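Local coordinates for protein Sb(V)-As(V) reductase (PDB 2J6P) that probably reduces pentavalent arsenate and antimonate, using a rhodanese-like fold of the Cdc25 phosphatase and Acr2p arsenate reductase family, at residues Ser21-Asp29 against Leu59-Glu69. Numbering follows the deposited sequence.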
loop_
_atom_site.group_PDB
_atom_site.type_symbol
_atom_site.label_atom_id
_atom_site.label_comp_id
_atom_site.label_asym_id
_atom_site.label_seq_id
_atom_site.Cartn_x
_atom_site.Cartn_y
_atom_site.Cartn_z
ATOM N N SER A 21 -30.225 -17.843 -6.942
ATOM C CA SER A 21 -29.412 -16.641 -6.519
ATOM C C SER A 21 -28.157 -16.544 -7.392
ATOM O O SER A 21 -27.650 -15.458 -7.699
ATOM C CB SER A 21 -28.972 -16.654 -5.064
ATOM O OG SER A 21 -29.818 -17.405 -4.226
ATOM N N LEU A 22 -27.706 -17.687 -7.861
ATOM C CA LEU A 22 -26.479 -17.712 -8.577
ATOM C C LEU A 22 -26.682 -16.980 -9.873
ATOM O O LEU A 22 -25.979 -16.018 -10.122
ATOM C CB LEU A 22 -25.965 -19.146 -8.757
ATOM C CG LEU A 22 -24.614 -19.258 -9.477
ATOM C CD1 LEU A 22 -23.486 -18.441 -8.783
ATOM C CD2 LEU A 22 -24.199 -20.814 -9.643
ATOM N N VAL A 23 -27.658 -17.366 -10.692
ATOM C CA VAL A 23 -27.900 -16.582 -12.003
ATOM C C VAL A 23 -28.250 -15.065 -11.819
ATOM O O VAL A 23 -28.070 -14.290 -12.739
ATOM C CB VAL A 23 -28.806 -17.341 -13.138
ATOM C CG1 VAL A 23 -29.325 -18.811 -12.720
ATOM C CG2 VAL A 23 -29.952 -16.392 -13.804
ATOM N N LYS A 24 -28.675 -14.645 -10.636
ATOM C CA LYS A 24 -28.903 -13.173 -10.311
ATOM C C LYS A 24 -27.672 -12.409 -9.716
ATOM O O LYS A 24 -27.742 -11.171 -9.392
ATOM C CB LYS A 24 -30.040 -13.078 -9.284
ATOM C CG LYS A 24 -31.376 -13.575 -9.838
ATOM C CD LYS A 24 -32.304 -13.663 -8.655
ATOM C CE LYS A 24 -33.624 -14.347 -8.980
ATOM N NZ LYS A 24 -34.024 -15.034 -7.639
ATOM N N ALA A 25 -26.593 -13.170 -9.520
ATOM C CA ALA A 25 -25.396 -12.652 -8.802
ATOM C C ALA A 25 -24.198 -12.586 -9.725
ATOM O O ALA A 25 -24.021 -13.467 -10.641
ATOM C CB ALA A 25 -25.088 -13.396 -7.439
ATOM N N ALA A 26 -23.425 -11.521 -9.597
ATOM C CA ALA A 26 -22.137 -11.470 -10.273
ATOM C C ALA A 26 -21.030 -11.182 -9.241
ATOM O O ALA A 26 -21.274 -10.452 -8.257
ATOM C CB ALA A 26 -22.149 -10.347 -11.370
ATOM N N VAL A 27 -19.823 -11.730 -9.487
ATOM C CA VAL A 27 -18.673 -11.626 -8.522
ATOM C C VAL A 27 -17.664 -10.838 -9.322
ATOM O O VAL A 27 -17.356 -11.222 -10.423
ATOM C CB VAL A 27 -18.153 -12.935 -8.070
ATOM C CG1 VAL A 27 -16.872 -12.753 -7.160
ATOM C CG2 VAL A 27 -19.231 -13.593 -7.294
ATOM N N ILE A 28 -17.318 -9.649 -8.843
ATOM C CA ILE A 28 -16.383 -8.724 -9.579
ATOM C C ILE A 28 -15.035 -8.803 -8.807
ATOM O O ILE A 28 -14.945 -8.443 -7.668
ATOM C CB ILE A 28 -16.879 -7.342 -9.679
ATOM C CG1 ILE A 28 -18.399 -7.326 -10.074
ATOM C CG2 ILE A 28 -15.845 -6.422 -10.563
ATOM C CD1 ILE A 28 -18.693 -7.889 -11.410
ATOM N N ASP A 29 -14.055 -9.425 -9.412
ATOM C CA ASP A 29 -12.786 -9.580 -8.765
ATOM C C ASP A 29 -11.912 -8.341 -9.179
ATOM O O ASP A 29 -11.676 -8.137 -10.353
ATOM C CB ASP A 29 -12.138 -10.789 -9.371
ATOM C CG ASP A 29 -10.756 -11.128 -8.741
ATOM O OD1 ASP A 29 -10.073 -10.287 -8.068
ATOM O OD2 ASP A 29 -10.383 -12.296 -8.982
ATOM N N LEU A 59 -19.703 -2.352 -17.919
ATOM C CA LEU A 59 -20.123 -3.453 -17.026
ATOM C C LEU A 59 -21.574 -3.213 -16.456
ATOM O O LEU A 59 -22.345 -4.162 -16.302
ATOM C CB LEU A 59 -19.177 -3.550 -15.796
ATOM C CG LEU A 59 -19.463 -4.722 -14.856
ATOM C CD1 LEU A 59 -19.366 -6.222 -15.515
ATOM C CD2 LEU A 59 -18.403 -4.626 -13.628
ATOM N N ALA A 60 -21.858 -1.960 -16.075
ATOM C CA ALA A 60 -23.180 -1.607 -15.525
ATOM C C ALA A 60 -24.223 -1.995 -16.558
ATOM O O ALA A 60 -25.222 -2.594 -16.187
ATOM C CB ALA A 60 -23.234 -0.062 -15.203
ATOM N N LYS A 61 -24.053 -1.627 -17.836
ATOM C CA LYS A 61 -25.132 -1.963 -18.796
ATOM C C LYS A 61 -25.216 -3.488 -18.937
ATOM O O LYS A 61 -26.291 -4.085 -18.969
ATOM C CB LYS A 61 -24.745 -1.349 -20.158
ATOM C CG LYS A 61 -25.735 -1.662 -21.362
ATOM C CD LYS A 61 -25.262 -0.869 -22.572
ATOM C CE LYS A 61 -26.388 -0.416 -23.565
ATOM N NZ LYS A 61 -26.686 -1.618 -24.292
ATOM N N THR A 62 -24.046 -4.163 -18.996
ATOM C CA THR A 62 -24.058 -5.635 -19.196
ATOM C C THR A 62 -24.734 -6.311 -18.072
ATOM O O THR A 62 -25.577 -7.201 -18.272
ATOM C CB THR A 62 -22.625 -6.192 -19.328
ATOM O OG1 THR A 62 -22.095 -5.653 -20.550
ATOM C CG2 THR A 62 -22.626 -7.728 -19.530
ATOM N N LEU A 63 -24.424 -5.903 -16.851
ATOM C CA LEU A 63 -25.073 -6.598 -15.740
ATOM C C LEU A 63 -26.574 -6.309 -15.658
ATOM O O LEU A 63 -27.349 -7.148 -15.193
ATOM C CB LEU A 63 -24.394 -6.349 -14.381
ATOM C CG LEU A 63 -22.858 -6.812 -14.423
ATOM C CD1 LEU A 63 -22.264 -6.450 -13.035
ATOM C CD2 LEU A 63 -22.565 -8.358 -14.755
ATOM N N PHE A 64 -26.933 -5.052 -15.932
ATOM C CA PHE A 64 -28.310 -4.719 -15.963
ATOM C C PHE A 64 -29.071 -5.624 -16.996
ATOM O O PHE A 64 -30.122 -6.198 -16.723
ATOM C CB PHE A 64 -28.518 -3.282 -16.451
ATOM C CG PHE A 64 -29.960 -2.934 -16.476
ATOM C CD1 PHE A 64 -30.640 -2.720 -15.258
ATOM C CD2 PHE A 64 -30.654 -2.827 -17.699
ATOM C CE1 PHE A 64 -32.040 -2.344 -15.287
ATOM C CE2 PHE A 64 -32.021 -2.541 -17.739
ATOM C CZ PHE A 64 -32.715 -2.289 -16.477
ATOM N N GLU A 65 -28.505 -5.724 -18.186
ATOM C CA GLU A 65 -29.144 -6.462 -19.228
ATOM C C GLU A 65 -29.153 -7.929 -18.944
ATOM O O GLU A 65 -30.116 -8.603 -19.356
ATOM C CB GLU A 65 -28.473 -6.135 -20.579
ATOM C CG GLU A 65 -28.899 -4.688 -20.962
ATOM C CD GLU A 65 -28.416 -4.218 -22.353
ATOM O OE1 GLU A 65 -27.527 -4.953 -22.932
ATOM O OE2 GLU A 65 -28.869 -3.084 -22.810
ATOM N N GLU A 66 -28.155 -8.439 -18.223
ATOM C CA GLU A 66 -28.201 -9.830 -17.812
ATOM C C GLU A 66 -29.122 -10.061 -16.642
ATOM O O GLU A 66 -29.193 -11.203 -16.118
ATOM C CB GLU A 66 -26.823 -10.387 -17.425
ATOM C CG GLU A 66 -25.947 -10.528 -18.687
ATOM C CD GLU A 66 -24.519 -10.821 -18.325
ATOM O OE1 GLU A 66 -24.287 -11.019 -17.124
ATOM O OE2 GLU A 66 -23.647 -10.853 -19.209
ATOM N N LYS A 67 -29.818 -9.012 -16.199
ATOM C CA LYS A 67 -30.765 -9.214 -15.062
ATOM C C LYS A 67 -30.109 -9.508 -13.715
ATOM O O LYS A 67 -30.813 -10.052 -12.808
ATOM C CB LYS A 67 -31.794 -10.329 -15.307
ATOM C CG LYS A 67 -32.556 -10.237 -16.615
ATOM C CD LYS A 67 -33.278 -8.851 -16.647
ATOM C CE LYS A 67 -34.754 -8.921 -17.302
ATOM N NZ LYS A 67 -34.775 -8.386 -18.732
ATOM N N LYS A 68 -28.835 -9.110 -13.526
ATOM C CA LYS A 68 -28.177 -9.377 -12.251
ATOM C C LYS A 68 -28.879 -8.517 -11.225
ATOM O O LYS A 68 -29.214 -7.319 -11.522
ATOM C CB LYS A 68 -26.636 -9.139 -12.367
ATOM C CG LYS A 68 -25.897 -10.328 -13.292
ATOM C CD LYS A 68 -26.072 -11.716 -12.709
ATOM C CE LYS A 68 -25.202 -13.020 -13.340
ATOM N NZ LYS A 68 -25.119 -12.336 -14.534
ATOM N N GLU A 69 -29.002 -9.020 -9.992
ATOM C CA GLU A 69 -29.556 -8.192 -8.888
ATOM C C GLU A 69 -28.552 -7.912 -7.860
ATOM O O GLU A 69 -28.769 -6.986 -7.053
ATOM C CB GLU A 69 -30.733 -8.926 -8.141
ATOM C CG GLU A 69 -31.885 -9.160 -9.128
ATOM C CD GLU A 69 -32.964 -10.162 -8.625
ATOM O OE1 GLU A 69 -33.001 -10.494 -7.405
ATOM O OE2 GLU A 69 -33.787 -10.589 -9.501
#
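The backbone N of Glu69 donates a hydrogen bond of 2.6 Å to Lys24 O, with an N-H...O angle of 158°. This bond lies just before strands 25-29 and 70-74, parallel neighbours in the sheet of the rhodanese-like alpha/beta fold. Helix 53-65 packs on strand 25-29. A Schellman motif closes the helix: Lys67 has positive phi, Lys68 N bonds back to Leu63 O, and Lys67 N to Phe64 O.

Apolar side chains join the helix to the strand. Ile28 CD1 meets Leu59 CD2 tip to tip at 4.0 Å, and also reaches Leu63 CD1. The other methyl of Leu63, CD2, rests 3.9 Å from Ala26 CB. Phe89 of helix 81-96 touches both leucines.

Lys68 lays its CD against two backbone carbonyls, 3.3 Å from Val23 O and 3.4 Å from Ala25 O. Its CE is modelled doubtfully close to both. The chain bends at chi2 (-60°), and NZ forms a 3.0 Å salt bridge with Glu66 OE1.

Lys24 and Glu69 lie side by side and point the same way. Lys24 NZ pairs with Asp20 rather than with Glu69, whose carboxylate instead borders the lysine methylenes, with OE1 3.5 Å from Lys24 CD.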